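PDB 2IV3: glycosyltransferase from Streptomyces viridochromogenes, which binds UDP and probably transfers a sugar from a nucleotide-activated donor, as expected of a GT-B glycosyltransferase. Local coordinates for residues Asn10-Val15 / Gly71-Ile76; Pro146-Arg151 / Trp319-Ile324; Val85-Asp90 / Gly104-Ser109. All coordinates share one frame; numbering follows the deposited sequence.

Overall arrangement
The chain has the two Rossmann-like domains of a GT-B glycosyltransferase, each built on a six-stranded parallel sheet. Contact 3 pairs two neighbouring strands of the sheet that contains strand 5-9. Contact 1 lies in the same domain, where the loop after strand 5-9, which reaches the second subunit, meets the start of helix 73-82; that helix leads into strand 87-90 of contact 3, about 17 Å away between centres. Contact 2 ties the loop before strand 165-168 to the start of helix 321-336, whose side chains also pack on contact 3, about 21 Å away between centres. Contact 2 lies nearest the nucleotide: the V147 side chain is about 9 Å from UDP.

Contact 1. Residues Asn10-Val15 / Gly71-Ile76; sequences NIPLRV and GEPEEI
In the Rossmann-like domain that holds strand 5-9, the loop following this strand meets the N-terminus of helix 73-82, P12 and R14 touching G71, E72, P73 and I76. The P12 ring makes its apolar contacts through CG, which reaches I76 CD1 at 3.7 Å, with the P73 ring more loosely alongside at 4.5 Å between the two CG atoms. P12 CB makes a close carbon-to-carbonyl approach to G71 O, 3.0 Å away. I76 meets the proline with the end of its extended CG1 branch. Farther out, R14 NH2 forms a salt bridge with E72 OE2 at 2.7 Å. The hydrogen bond within it is weak, bent to 117° at the hydrogen: one oxygen meets one nitrogen at the guanidinium edge, with the two planes nearly perpendicular, 81° apart. R14 NH1 goes elsewhere, to D19 O. E72 holds the N-cap position, and its backbone N donates to E75 OE2 at 3.1 Å. T243 OG1 of the second subunit hydrogen-bonds to P12 O, placing this loop at the dimer contact. The chemistry is thus split between a small apolar patch around P12 and a charge pair whose strength probably rests more on electrostatics than on a well-directed bond.

Contact 2. Residues Pro146-Arg151 / Trp319-Ile324; sequences PVDPAR and WGHVTI
V147 N donates to W319 O over 2.7 Å, the shortest polar bond between these segments, and the same oxygen takes a CA-H...O contact from P146 CA at 3.2 Å. The donor N approaches the carbonyl almost head-on. Here the loop before strand 165-168 meets the start of helix 321-336, whose N-cap is G320, in this GT-B fold; V147 and G320 form a single backbone bridge. The return bond, H321 N to V147 O, is 3.0 Å long and comes in from above the carbonyl plane, 53° out of it. V147 therefore both gives and accepts a backbone bond, and its CG1 lies alongside W319 CB. The same side chain is about 5 Å from that of E260, a UDP-binding residue, and touches S259 and V263 on helix 256-263.

The D148 carboxylate lies flat over one face of the H321 imidazole, their planes 11° apart, while D148 CB makes a CH-pi contact 3.9 Å from the ring centroid. H321 CG stands between its backbone N and carbonyl carbon (chi1 71°), which places the ring against the aspartate. OD1 is near NE2 but badly angled for a bond; NE2 is hydrogen-bonded to E45 OE1. OD1 accepts from A150 N, making an Asx turn at the start of the 3-10 segment 149-151. D148 OD2 lies close to D41 OD2, a like charge probably eased by the salt bridge of D41 with R151 NE. V322 CG2 lies over the opposite face of the imidazole, and P149 CD approaches the ring obliquely. P146 crosses I324 at about a right angle, and the packing is tight: P146 CB to I324 CG2 is 3.3 Å.

Contact 3. Residues Val85-Asp90 / Gly104-Ser109; sequences VDVVHD and GTAFIS
H89 lays one face of its imidazole against I108, whose CG2 stands 4.2 Å from the ring centroid and 28° off the ring normal, a CH-pi contact. The two residues are paired in neighbouring parallel strands, 87-90 and 106-111, within the Rossmann-like sheet, where 87-90 follows 5-9 in the strand order. CG2 occupies the position between the backbone N and carbonyl carbon of I108, which leaves it pointing at the other strand, where V87 CG1 also meets it at 3.8 Å. The ring nitrogens of H89 bond elsewhere: NE2 with S110 OG, ND1 with Y332 OH on helix 321-336; H91 stacks on the ring and Y328 meets it at an incline. That helix packs on this face, where Y332 also touches V87 and I108 and L336 touches A106.

The backbone ladder has four bonds. A106 N reaches D86 O at 2.8 Å and almost straight, 173° at the hydrogen; V88 N to A106 O and I108 N to V88 O follow, and D90 N closes the run on I108 O at 2.7 Å. On the other face V88 splits its methyls. CG1, anti to the backbone N (chi1 180°), faces F107 CD1 at 4.1 Å, while CG2 meets T105 CG2 at 3.5 Å. F107 extends its ring along the strand direction until CZ lies 4.0 Å from D90 CB. The D90 carboxylate is held outside the strands, OD1 by S92 OG and OD2 by G94 N. S109 OG lies 3.8 Å from D90 CB, a packing contact.

Contact 1. Residues Asn10-Val15 / Gly71-Ile76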
loop_
_atom_site.group_PDB
_atom_site.type_symbol
_atom_site.label_atom_id
_atom_site.label_comp_id
_atom_site.label_asym_id
_atom_site.label_seq_id
_atom_site.Cartn_x
_atom_site.Cartn_y
_atom_site.Cartn_z
ATOM N N ASN A 10 6.830 -3.932 -16.647
ATOM C CA ASN A 10 7.210 -3.058 -15.574
ATOM C C ASN A 10 5.909 -2.751 -14.867
ATOM O O ASN A 10 4.847 -3.139 -15.354
ATOM C CB ASN A 10 7.777 -1.771 -16.182
ATOM C CG ASN A 10 8.164 -0.753 -15.152
ATOM O OD1 ASN A 10 8.789 -1.085 -14.150
ATOM N ND2 ASN A 10 7.811 0.500 -15.391
ATOM N N ILE A 11 6.004 -2.071 -13.725
ATOM C CA ILE A 11 4.887 -1.488 -13.045
ATOM C C ILE A 11 4.550 -0.175 -13.722
ATOM O O ILE A 11 5.327 0.802 -13.625
ATOM C CB ILE A 11 5.170 -1.305 -11.506
ATOM C CG1 ILE A 11 3.888 -0.864 -10.775
ATOM C CG2 ILE A 11 6.364 -0.401 -11.235
ATOM C CD1 ILE A 11 3.996 -0.807 -9.289
ATOM N N PRO A 12 3.377 -0.126 -14.409
ATOM C CA PRO A 12 2.996 1.103 -15.093
ATOM C C PRO A 12 2.565 2.251 -14.159
ATOM O O PRO A 12 1.513 2.201 -13.528
ATOM C CB PRO A 12 1.857 0.663 -16.029
ATOM C CG PRO A 12 1.531 -0.731 -15.690
ATOM C CD PRO A 12 2.363 -1.191 -14.570
ATOM N N LEU A 13 3.371 3.301 -14.143
ATOM C CA LEU A 13 3.188 4.423 -13.227
ATOM C C LEU A 13 3.572 5.717 -13.922
ATOM O O LEU A 13 4.588 5.798 -14.603
ATOM C CB LEU A 13 4.056 4.271 -11.953
ATOM C CG LEU A 13 3.908 3.048 -11.030
ATOM C CD1 LEU A 13 5.056 3.055 -10.037
ATOM C CD2 LEU A 13 2.572 2.995 -10.300
ATOM N N ARG A 14 2.748 6.731 -13.737
ATOM C CA ARG A 14 3.054 8.027 -14.309
ATOM C C ARG A 14 4.010 8.741 -13.381
ATOM O O ARG A 14 4.030 8.497 -12.151
ATOM C CB ARG A 14 1.794 8.857 -14.498
ATOM C CG ARG A 14 0.702 8.144 -15.239
ATOM C CD ARG A 14 0.612 8.645 -16.669
ATOM N NE ARG A 14 -0.608 8.199 -17.333
ATOM C CZ ARG A 14 -0.852 8.328 -18.635
ATOM N NH1 ARG A 14 0.036 8.882 -19.455
ATOM N NH2 ARG A 14 -1.993 7.881 -19.125
ATOM N N VAL A 15 4.813 9.611 -13.988
ATOM C CA VAL A 15 5.612 10.578 -13.275
ATOM C C VAL A 15 4.619 11.483 -12.557
ATOM O O VAL A 15 3.626 11.914 -13.168
ATOM C CB VAL A 15 6.435 11.378 -14.270
ATOM C CG1 VAL A 15 7.052 12.601 -13.609
ATOM C CG2 VAL A 15 7.479 10.475 -14.890
ATOM N N GLY A 71 1.736 1.828 -21.990
ATOM C CA GLY A 71 1.833 2.044 -20.546
ATOM C C GLY A 71 0.568 1.748 -19.763
ATOM O O GLY A 71 0.635 1.062 -18.777
ATOM N N GLU A 72 -0.584 2.283 -20.185
ATOM C CA GLU A 72 -1.888 1.938 -19.592
ATOM C C GLU A 72 -2.121 0.438 -19.598
ATOM O O GLU A 72 -1.952 -0.201 -20.635
ATOM C CB GLU A 72 -3.056 2.538 -20.395
ATOM C CG GLU A 72 -3.058 4.046 -20.507
ATOM C CD GLU A 72 -3.554 4.721 -19.249
ATOM O OE1 GLU A 72 -3.681 4.030 -18.207
ATOM O OE2 GLU A 72 -3.809 5.948 -19.325
ATOM N N PRO A 73 -2.582 -0.117 -18.466
ATOM C CA PRO A 73 -2.887 -1.547 -18.371
ATOM C C PRO A 73 -3.763 -2.112 -19.505
ATOM O O PRO A 73 -3.493 -3.218 -19.983
ATOM C CB PRO A 73 -3.600 -1.644 -17.015
ATOM C CG PRO A 73 -2.922 -0.585 -16.209
ATOM C CD PRO A 73 -2.852 0.570 -17.184
ATOM N N GLU A 74 -4.807 -1.388 -19.911
ATOM C CA GLU A 74 -5.614 -1.771 -21.081
ATOM C C GLU A 74 -4.717 -1.843 -22.328
ATOM O O GLU A 74 -4.774 -2.830 -23.067
ATOM C CB GLU A 74 -6.811 -0.809 -21.303
ATOM C CG GLU A 74 -6.575 0.627 -20.737
ATOM C CD GLU A 74 -7.456 1.721 -21.351
ATOM O OE1 GLU A 74 -8.644 1.436 -21.673
ATOM O OE2 GLU A 74 -6.961 2.880 -21.496
ATOM N N GLU A 75 -3.886 -0.807 -22.523
ATOM C CA GLU A 75 -2.925 -0.739 -23.626
ATOM C C GLU A 75 -1.945 -1.924 -23.606
ATOM O O GLU A 75 -1.698 -2.540 -24.649
ATOM C CB GLU A 75 -2.158 0.608 -23.629
ATOM C CG GLU A 75 -2.967 1.872 -23.944
ATOM C CD GLU A 75 -2.161 3.208 -23.801
ATOM O OE1 GLU A 75 -2.578 4.218 -24.442
ATOM O OE2 GLU A 75 -1.134 3.277 -23.050
ATOM N N ILE A 76 -1.405 -2.238 -22.422
ATOM C CA ILE A 76 -0.505 -3.389 -22.223
ATOM C C ILE A 76 -1.152 -4.731 -22.511
ATOM O O ILE A 76 -0.556 -5.588 -23.184
ATOM C CB ILE A 76 0.069 -3.464 -20.789
ATOM C CG1 ILE A 76 0.944 -2.249 -20.479
ATOM C CG2 ILE A 76 0.871 -4.795 -20.576
ATOM C CD1 ILE A 76 1.323 -2.214 -19.076
#

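Contact 2. Residues Pro146-Arg151 / Trp319-Ile324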
loop_
_atom_site.group_PDB
_atom_site.type_symbol
_atom_site.label_atom_id
_atom_site.label_comp_id
_atom_site.label_asym_id
_atom_site.label_seq_id
_atom_site.Cartn_x
_atom_site.Cartn_y
_atom_site.Cartn_z
ATOM N N PRO A 146 18.407 -8.914 -9.023
ATOM C CA PRO A 146 19.651 -8.862 -9.800
ATOM C C PRO A 146 20.292 -7.475 -9.802
ATOM O O PRO A 146 19.593 -6.473 -9.653
ATOM C CB PRO A 146 19.191 -9.216 -11.209
ATOM C CG PRO A 146 17.799 -8.796 -11.286
ATOM C CD PRO A 146 17.217 -8.917 -9.896
ATOM N N VAL A 147 21.614 -7.444 -9.961
ATOM C CA VAL A 147 22.373 -6.202 -10.081
ATOM C C VAL A 147 23.389 -6.265 -11.221
ATOM O O VAL A 147 24.197 -7.179 -11.357
ATOM C CB VAL A 147 22.963 -5.738 -8.732
ATOM C CG1 VAL A 147 24.103 -6.605 -8.288
ATOM C CG2 VAL A 147 23.346 -4.245 -8.791
ATOM N N ASP A 148 23.296 -5.294 -12.107
ATOM C CA ASP A 148 24.227 -5.215 -13.189
ATOM C C ASP A 148 25.277 -4.221 -12.756
ATOM O O ASP A 148 24.978 -3.031 -12.593
ATOM C CB ASP A 148 23.527 -4.770 -14.464
ATOM C CG ASP A 148 24.420 -4.848 -15.656
ATOM O OD1 ASP A 148 25.612 -5.151 -15.534
ATOM O OD2 ASP A 148 23.928 -4.622 -16.742
ATOM N N PRO A 149 26.514 -4.714 -12.553
ATOM C CA PRO A 149 27.618 -3.909 -12.073
ATOM C C PRO A 149 27.918 -2.751 -13.021
ATOM O O PRO A 149 28.349 -1.693 -12.585
ATOM C CB PRO A 149 28.786 -4.906 -12.048
ATOM C CG PRO A 149 28.166 -6.265 -12.056
ATOM C CD PRO A 149 26.891 -6.127 -12.768
ATOM N N ALA A 150 27.662 -2.967 -14.313
ATOM C CA ALA A 150 27.908 -1.980 -15.376
ATOM C C ALA A 150 27.019 -0.760 -15.224
ATOM O O ALA A 150 27.263 0.244 -15.841
ATOM C CB ALA A 150 27.700 -2.629 -16.760
ATOM N N ARG A 151 25.963 -0.897 -14.420
ATOM C CA ARG A 151 25.024 0.183 -14.087
ATOM C C ARG A 151 25.468 1.118 -12.949
ATOM O O ARG A 151 24.797 2.112 -12.665
ATOM C CB ARG A 151 23.675 -0.417 -13.702
ATOM C CG ARG A 151 22.889 -1.060 -14.863
ATOM C CD ARG A 151 22.292 -0.022 -15.769
ATOM N NE ARG A 151 21.380 -0.644 -16.714
ATOM C CZ ARG A 151 20.625 0.019 -17.599
ATOM N NH1 ARG A 151 20.664 1.354 -17.680
ATOM N NH2 ARG A 151 19.837 -0.670 -18.415
ATOM N N TRP A 319 23.990 -12.018 -6.782
ATOM C CA TRP A 319 22.921 -11.204 -7.356
ATOM C C TRP A 319 23.329 -10.670 -8.734
ATOM O O TRP A 319 22.692 -9.798 -9.287
ATOM C CB TRP A 319 22.570 -10.041 -6.402
ATOM C CG TRP A 319 22.410 -10.447 -4.950
ATOM C CD1 TRP A 319 21.757 -11.558 -4.466
ATOM C CD2 TRP A 319 22.881 -9.733 -3.805
ATOM N NE1 TRP A 319 21.825 -11.583 -3.109
ATOM C CE2 TRP A 319 22.506 -10.474 -2.673
ATOM C CE3 TRP A 319 23.603 -8.544 -3.632
ATOM C CZ2 TRP A 319 22.827 -10.075 -1.377
ATOM C CZ3 TRP A 319 23.936 -8.139 -2.326
ATOM C CH2 TRP A 319 23.537 -8.903 -1.218
ATOM N N GLY A 320 24.426 -11.187 -9.266
ATOM C CA GLY A 320 24.837 -10.882 -10.620
ATOM C C GLY A 320 23.741 -10.986 -11.669
ATOM O O GLY A 320 23.121 -12.035 -11.894
ATOM N N HIS A 321 23.525 -9.885 -12.355
ATOM C CA HIS A 321 22.439 -9.844 -13.299
ATOM C C HIS A 321 22.444 -11.029 -14.261
ATOM O O HIS A 321 21.369 -11.511 -14.643
ATOM C CB HIS A 321 22.465 -8.512 -14.041
ATOM C CG HIS A 321 23.593 -8.390 -15.005
ATOM N ND1 HIS A 321 24.900 -8.630 -14.646
ATOM C CD2 HIS A 321 23.611 -8.050 -16.318
ATOM C CE1 HIS A 321 25.676 -8.432 -15.698
ATOM N NE2 HIS A 321 24.917 -8.085 -16.727
ATOM N N VAL A 322 23.621 -11.479 -14.702
ATOM C CA VAL A 322 23.685 -12.607 -15.615
ATOM C C VAL A 322 23.264 -13.862 -14.897
ATOM O O VAL A 322 22.483 -14.636 -15.404
ATOM C CB VAL A 322 25.115 -12.861 -16.170
ATOM C CG1 VAL A 322 25.282 -14.370 -16.561
ATOM C CG2 VAL A 322 25.377 -12.003 -17.361
ATOM N N THR A 323 23.817 -14.076 -13.715
ATOM C CA THR A 323 23.550 -15.297 -12.957
ATOM C C THR A 323 22.076 -15.341 -12.538
ATOM O O THR A 323 21.442 -16.378 -12.557
ATOM C CB THR A 323 24.469 -15.407 -11.713
ATOM O OG1 THR A 323 23.909 -16.376 -10.824
ATOM C CG2 THR A 323 24.511 -14.084 -10.950
ATOM N N ILE A 324 21.535 -14.188 -12.186
ATOM C CA ILE A 324 20.132 -14.106 -11.837
ATOM C C ILE A 324 19.170 -14.204 -13.046
ATOM O O ILE A 324 18.107 -14.821 -12.937
ATOM C CB ILE A 324 19.896 -12.872 -11.008
ATOM C CG1 ILE A 324 20.498 -13.121 -9.588
ATOM C CG2 ILE A 324 18.396 -12.406 -11.108
ATOM C CD1 ILE A 324 19.529 -13.360 -8.478
#

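Contact 3. Residues Val85-Asp90 / Gly104-Ser109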
loop_
_atom_site.group_PDB
_atom_site.type_symbol
_atom_site.label_atom_id
_atom_site.label_comp_id
_atom_site.label_asym_id
_atom_site.label_seq_id
_atom_site.Cartn_x
_atom_site.Cartn_y
_atom_site.Cartn_z
ATOM N N VAL A 85 5.328 -13.654 -28.377
ATOM C CA VAL A 85 6.415 -13.916 -27.433
ATOM C C VAL A 85 6.242 -15.285 -26.775
ATOM O O VAL A 85 5.129 -15.846 -26.733
ATOM C CB VAL A 85 6.588 -12.796 -26.387
ATOM C CG1 VAL A 85 6.783 -11.460 -27.049
ATOM C CG2 VAL A 85 5.412 -12.754 -25.372
ATOM N N ASP A 86 7.349 -15.825 -26.275
ATOM C CA ASP A 86 7.352 -17.097 -25.615
ATOM C C ASP A 86 6.907 -16.887 -24.194
ATOM O O ASP A 86 6.231 -17.739 -23.628
ATOM C CB ASP A 86 8.773 -17.657 -25.591
ATOM C CG ASP A 86 9.347 -17.828 -26.958
ATOM O OD1 ASP A 86 8.808 -18.685 -27.659
ATOM O OD2 ASP A 86 10.308 -17.090 -27.334
ATOM N N VAL A 87 7.311 -15.744 -23.612
ATOM C CA VAL A 87 7.152 -15.526 -22.183
ATOM C C VAL A 87 6.677 -14.136 -21.868
ATOM O O VAL A 87 7.245 -13.128 -22.360
ATOM C CB VAL A 87 8.471 -15.730 -21.348
ATOM C CG1 VAL A 87 8.103 -16.112 -19.896
ATOM C CG2 VAL A 87 9.370 -16.760 -21.934
ATOM N N VAL A 88 5.641 -14.102 -21.027
ATOM C CA VAL A 88 5.221 -12.904 -20.345
ATOM C C VAL A 88 5.726 -12.945 -18.890
ATOM O O VAL A 88 5.380 -13.867 -18.112
ATOM C CB VAL A 88 3.698 -12.729 -20.389
ATOM C CG1 VAL A 88 3.272 -11.417 -19.639
ATOM C CG2 VAL A 88 3.180 -12.741 -21.848
ATOM N N HIS A 89 6.552 -11.962 -18.538
ATOM C CA HIS A 89 7.089 -11.899 -17.183
ATOM C C HIS A 89 6.562 -10.650 -16.455
ATOM O O HIS A 89 7.037 -9.492 -16.731
ATOM C CB HIS A 89 8.643 -11.958 -17.203
ATOM C CG HIS A 89 9.286 -12.033 -15.846
ATOM N ND1 HIS A 89 10.609 -12.399 -15.669
ATOM C CD2 HIS A 89 8.796 -11.771 -14.611
ATOM C CE1 HIS A 89 10.897 -12.368 -14.384
ATOM N NE2 HIS A 89 9.811 -11.994 -13.718
ATOM N N ASP A 90 5.605 -10.840 -15.559
ATOM C CA ASP A 90 5.015 -9.722 -14.853
ATOM C C ASP A 90 5.787 -9.285 -13.625
ATOM O O ASP A 90 6.021 -10.065 -12.736
ATOM C CB ASP A 90 3.538 -9.939 -14.518
ATOM C CG ASP A 90 2.869 -8.657 -14.027
ATOM O OD1 ASP A 90 3.115 -7.611 -14.614
ATOM O OD2 ASP A 90 2.127 -8.679 -13.055
ATOM N N GLY A 104 0.208 -21.137 -25.672
ATOM C CA GLY A 104 1.620 -21.496 -25.605
ATOM C C GLY A 104 2.541 -20.334 -25.264
ATOM O O GLY A 104 3.763 -20.464 -25.447
ATOM N N THR A 105 1.982 -19.191 -24.846
ATOM C CA THR A 105 2.781 -18.177 -24.169
ATOM C C THR A 105 2.776 -18.483 -22.672
ATOM O O THR A 105 1.708 -18.671 -22.065
ATOM C CB THR A 105 2.269 -16.746 -24.359
ATOM O OG1 THR A 105 2.239 -16.421 -25.736
ATOM C CG2 THR A 105 3.229 -15.754 -23.675
ATOM N N ALA A 106 3.970 -18.531 -22.091
ATOM C CA ALA A 106 4.146 -18.869 -20.687
ATOM C C ALA A 106 3.959 -17.645 -19.805
ATOM O O ALA A 106 4.336 -16.527 -20.197
ATOM C CB ALA A 106 5.503 -19.491 -20.464
ATOM N N PHE A 107 3.353 -17.848 -18.636
ATOM C CA PHE A 107 3.176 -16.767 -17.661
ATOM C C PHE A 107 4.008 -16.898 -16.372
ATOM O O PHE A 107 3.969 -17.909 -15.694
ATOM C CB PHE A 107 1.696 -16.563 -17.312
ATOM C CG PHE A 107 1.458 -15.323 -16.455
ATOM C CD1 PHE A 107 1.461 -14.044 -17.035
ATOM C CD2 PHE A 107 1.307 -15.426 -15.062
ATOM C CE1 PHE A 107 1.269 -12.902 -16.238
ATOM C CE2 PHE A 107 1.101 -14.263 -14.267
ATOM C CZ PHE A 107 1.088 -13.025 -14.856
ATOM N N ILE A 108 4.779 -15.886 -16.044
ATOM C CA ILE A 108 5.610 -15.885 -14.832
ATOM C C ILE A 108 5.564 -14.446 -14.296
ATOM O O ILE A 108 5.486 -13.514 -15.086
ATOM C CB ILE A 108 7.078 -16.351 -15.119
ATOM C CG1 ILE A 108 7.920 -16.397 -13.822
ATOM C CG2 ILE A 108 7.765 -15.479 -16.171
ATOM C CD1 ILE A 108 9.157 -17.306 -13.881
ATOM N N SER A 109 5.585 -14.295 -12.965
ATOM C CA SER A 109 5.701 -12.979 -12.317
ATOM C C SER A 109 6.890 -12.983 -11.386
ATOM O O SER A 109 7.246 -14.029 -10.861
ATOM C CB SER A 109 4.446 -12.623 -11.488
ATOM O OG SER A 109 3.289 -12.943 -12.194
#